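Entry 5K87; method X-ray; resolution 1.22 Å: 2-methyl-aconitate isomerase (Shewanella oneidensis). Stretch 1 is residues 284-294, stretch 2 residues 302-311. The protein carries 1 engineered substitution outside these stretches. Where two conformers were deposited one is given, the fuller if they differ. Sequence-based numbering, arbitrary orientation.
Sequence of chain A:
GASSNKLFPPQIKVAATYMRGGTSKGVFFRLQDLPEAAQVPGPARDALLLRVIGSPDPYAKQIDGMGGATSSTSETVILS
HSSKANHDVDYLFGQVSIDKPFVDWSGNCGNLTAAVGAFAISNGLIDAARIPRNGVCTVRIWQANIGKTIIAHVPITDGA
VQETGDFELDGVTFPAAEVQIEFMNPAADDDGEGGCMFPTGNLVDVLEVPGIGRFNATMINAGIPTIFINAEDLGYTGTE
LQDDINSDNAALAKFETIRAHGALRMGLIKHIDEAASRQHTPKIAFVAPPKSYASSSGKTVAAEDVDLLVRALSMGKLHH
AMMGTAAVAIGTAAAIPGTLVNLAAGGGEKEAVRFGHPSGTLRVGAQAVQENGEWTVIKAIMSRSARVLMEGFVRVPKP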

# COMPACT_ATOMS: atom_id res chain seq x y z
N ILE A 284 20.77 -8.80 1.53
CA ILE A 284 21.97 -8.03 1.85
C ILE A 284 21.63 -6.97 2.90
O ILE A 284 20.55 -6.37 2.88
CB ILE A 284 22.59 -7.40 0.58
CG1 ILE A 284 23.92 -6.70 0.90
CG2 ILE A 284 21.60 -6.49 -0.15
CD1 ILE A 284 24.76 -6.43 -0.34
N ALA A 285 22.55 -6.79 3.84
CA ALA A 285 22.36 -5.88 4.97
C ALA A 285 23.68 -5.23 5.34
O ALA A 285 24.76 -5.74 5.04
CB ALA A 285 21.80 -6.64 6.16
N PHE A 286 23.59 -4.08 6.00
CA PHE A 286 24.79 -3.42 6.49
C PHE A 286 24.68 -3.10 7.97
O PHE A 286 23.58 -2.86 8.49
CB PHE A 286 25.21 -2.22 5.62
CG PHE A 286 24.17 -1.14 5.46
CD1 PHE A 286 23.20 -1.23 4.48
CD2 PHE A 286 24.22 0.02 6.23
CE1 PHE A 286 22.27 -0.22 4.29
CE2 PHE A 286 23.29 1.03 6.05
CZ PHE A 286 22.32 0.91 5.08
N VAL A 287 25.82 -3.15 8.66
CA VAL A 287 25.85 -3.10 10.11
C VAL A 287 26.80 -2.01 10.61
O VAL A 287 27.72 -1.61 9.90
CB VAL A 287 26.30 -4.46 10.72
CG1 VAL A 287 25.42 -5.58 10.20
CG2 VAL A 287 27.77 -4.76 10.43
N ALA A 288 26.57 -1.55 11.83
CA ALA A 288 27.45 -0.56 12.45
C ALA A 288 27.30 -0.62 13.96
O ALA A 288 26.30 -1.12 14.47
CB ALA A 288 27.10 0.83 11.95
N PRO A 289 28.31 -0.11 14.69
CA PRO A 289 28.15 0.00 16.14
C PRO A 289 27.02 0.97 16.50
O PRO A 289 26.59 1.74 15.65
CB PRO A 289 29.51 0.57 16.60
CG PRO A 289 30.47 0.19 15.51
CD PRO A 289 29.67 0.28 14.25
N PRO A 290 26.56 0.94 17.76
CA PRO A 290 25.48 1.83 18.20
C PRO A 290 25.76 3.29 17.90
O PRO A 290 26.89 3.77 18.05
CB PRO A 290 25.46 1.62 19.71
CG PRO A 290 25.93 0.23 19.88
CD PRO A 290 26.98 0.03 18.83
N LYS A 291 24.72 3.98 17.47
CA LYS A 291 24.78 5.41 17.22
C LYS A 291 23.35 5.91 17.33
O LYS A 291 22.41 5.23 16.89
CB LYS A 291 25.38 5.70 15.84
CG LYS A 291 25.67 7.17 15.58
CD LYS A 291 26.35 7.38 14.23
CE LYS A 291 26.80 8.82 14.07
NZ LYS A 291 27.42 9.09 12.74
N SER A 292 23.18 7.09 17.91
CA SER A 292 21.85 7.66 18.09
C SER A 292 21.26 8.12 16.76
O SER A 292 21.99 8.58 15.88
CB SER A 292 21.92 8.85 19.06
OG SER A 292 20.64 9.41 19.28
N TYR A 293 19.95 7.98 16.61
CA TYR A 293 19.26 8.47 15.42
C TYR A 293 17.77 8.61 15.66
O TYR A 293 17.21 7.98 16.55
CB TYR A 293 19.50 7.56 14.22
CG TYR A 293 18.92 6.16 14.38
CD1 TYR A 293 19.62 5.18 15.07
CD2 TYR A 293 17.69 5.82 13.82
CE1 TYR A 293 19.11 3.91 15.23
CE2 TYR A 293 17.16 4.54 13.97
CZ TYR A 293 17.88 3.59 14.67
OH TYR A 293 17.40 2.32 14.84
N ALA A 294 17.13 9.45 14.85
CA ALA A 294 15.68 9.53 14.83
C ALA A 294 15.16 8.44 13.90
O ALA A 294 15.61 8.32 12.77
CB ALA A 294 15.23 10.90 14.34
N ALA A 302 18.35 5.95 21.11
CA ALA A 302 19.62 6.31 21.72
C ALA A 302 20.65 5.21 21.50
O ALA A 302 20.30 4.04 21.47
CB ALA A 302 19.43 6.57 23.22
N ALA A 303 21.92 5.59 21.36
CA ALA A 303 22.98 4.60 21.20
C ALA A 303 22.94 3.57 22.33
O ALA A 303 23.14 2.38 22.10
CB ALA A 303 24.33 5.28 21.14
N GLU A 304 22.63 4.04 23.53
CA GLU A 304 22.55 3.18 24.71
C GLU A 304 21.40 2.17 24.64
O GLU A 304 21.39 1.18 25.38
CB GLU A 304 22.40 4.02 25.98
CG GLU A 304 23.61 4.89 26.32
CD GLU A 304 23.77 6.08 25.39
OE1 GLU A 304 22.76 6.54 24.80
OE2 GLU A 304 24.91 6.57 25.25
N ASP A 305 20.44 2.42 23.75
CA ASP A 305 19.28 1.54 23.62
C ASP A 305 19.58 0.27 22.83
O ASP A 305 18.81 -0.68 22.88
CB ASP A 305 18.11 2.26 22.94
CG ASP A 305 17.55 3.41 23.76
OD1 ASP A 305 17.79 3.46 24.99
OD2 ASP A 305 16.86 4.27 23.16
N VAL A 306 20.69 0.26 22.09
CA VAL A 306 20.95 -0.83 21.16
C VAL A 306 22.37 -1.36 21.28
O VAL A 306 23.27 -0.68 21.77
CB VAL A 306 20.71 -0.39 19.69
CG1 VAL A 306 19.25 -0.04 19.47
CG2 VAL A 306 21.62 0.77 19.32
N ASP A 307 22.55 -2.59 20.82
CA ASP A 307 23.86 -3.22 20.76
C ASP A 307 24.55 -2.98 19.42
O ASP A 307 25.78 -3.07 19.32
CB ASP A 307 23.74 -4.72 21.02
CG ASP A 307 23.21 -5.02 22.40
OD1 ASP A 307 23.93 -4.72 23.38
OD2 ASP A 307 22.10 -5.56 22.51
N LEU A 308 23.77 -2.69 18.39
CA LEU A 308 24.31 -2.41 17.05
C LEU A 308 23.19 -1.86 16.18
O LEU A 308 22.02 -1.86 16.57
CB LEU A 308 24.91 -3.67 16.40
CG LEU A 308 23.93 -4.72 15.88
CD1 LEU A 308 24.64 -5.64 14.90
CD2 LEU A 308 23.30 -5.54 17.00
N LEU A 309 23.56 -1.37 15.00
CA LEU A 309 22.62 -0.93 13.98
C LEU A 309 22.65 -1.90 12.83
O LEU A 309 23.72 -2.35 12.41
CB LEU A 309 23.02 0.44 13.46
CG LEU A 309 23.14 1.52 14.53
CD1 LEU A 309 23.46 2.85 13.87
CD2 LEU A 309 21.88 1.63 15.37
N VAL A 310 21.47 -2.24 12.30
CA VAL A 310 21.39 -3.04 11.09
C VAL A 310 20.32 -2.49 10.17
O VAL A 310 19.19 -2.23 10.60
CB VAL A 310 21.08 -4.53 11.36
CG1 VAL A 310 21.23 -5.34 10.07
CG2 VAL A 310 21.98 -5.11 12.46
N ARG A 311 20.68 -2.32 8.90
CA ARG A 311 19.74 -1.95 7.85
C ARG A 311 19.79 -3.07 6.83
O ARG A 311 20.86 -3.59 6.53
CB ARG A 311 20.19 -0.65 7.19
CG ARG A 311 19.48 0.59 7.70
CD ARG A 311 19.61 0.80 9.20
NE ARG A 311 19.08 2.11 9.56
CZ ARG A 311 18.80 2.51 10.79
NH1 ARG A 311 19.01 1.71 11.83
NH2 ARG A 311 18.32 3.72 10.99

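Leu 309 lies at the apolar centre of the contact. Its side chain, with chi1 m and chi2 t, points to the same face of the sheet as Ala 288, Phe 286 and Arg 311. Its CD2 is 3.6 Å from CE1 of Tyr 293, and its CD1 is 4.0 Å from CB of Lys 291. Its CG also comes within 3.6 Å of the backbone O of Pro 289. The leucine side chain thus packs against the segment that follows the first strand. Ala 288 is paired with it, and the two CB atoms are 4.4 Å apart. Ala 288 is buried, as an apolar residue with so short a side chain readily can be.

Val 287 and Val 310 form the pair on the other face. CG1 of Val 287 is 4.1 Å from CG2 of Val 310. CG1 of Val 310 also reaches Ala 285, 4.2 Å from its CB. The two valines are beta-branched, which suits extended strands; they and Ala 285 are buried.

Pro 290 makes a second apolar patch with Ala 303 and Val 306. Its CB lies 4.1 Å from CB of Ala 303 and 4.0 Å from CG2 of Val 306. Its CG is 3.4 Å from the O of Val 306 and 3.4 Å from the O of Asp 307. The proline ring therefore packs against backbone as well as side chains. Ala 303 begins a short 3-10 segment. The bend there is held within the second stretch by Asp 305 N to Ala 302 O, 2.8 Å, and by Ala 302 N to Asp 305 OD2, 3.0 Å; both are hydrogen bonds.

The strands run antiparallel, at 163° between their directions, and are joined by four backbone hydrogen bonds. Phe 286 N donates to Arg 311 O at 2.8 Å, and Arg 311 N donates to Phe 286 O at 3.0 Å. Ala 288 N donates to Leu 309 O at 3.0 Å, and Leu 309 N donates to Ala 288 O at 2.8 Å. The last is almost linear, at 178°. Between these two pairs, the CA of Val 287 makes a CA-H...O contact of 3.2 Å with the O of Leu 309. The CA of Val 310 makes another, 3.4 Å, with the O of Phe 286.

Arg 311 bridges two aromatic rings. Its CB sits over a face of the Phe 286 ring, 3.7 Å from the centroid, in a CH-pi contact. Its guanidinium lies over a face of the Tyr 293 ring, with CZ 4.4 Å from that centroid, a cation-pi interaction. Both aromatic residues have chi1 p, and the ends of both side chains come nearer the second stretch than their CA-to-CB bonds suggest. The long arginine can offer its aliphatic base to one ring and its charge to the other. Its NE, NH1 and NH2 are hydrogen-bonded elsewhere in the structure, as is Tyr 293 OH.

The contact buries 792 Å² in all. One cost is Lys 291 O, which is buried without a partner.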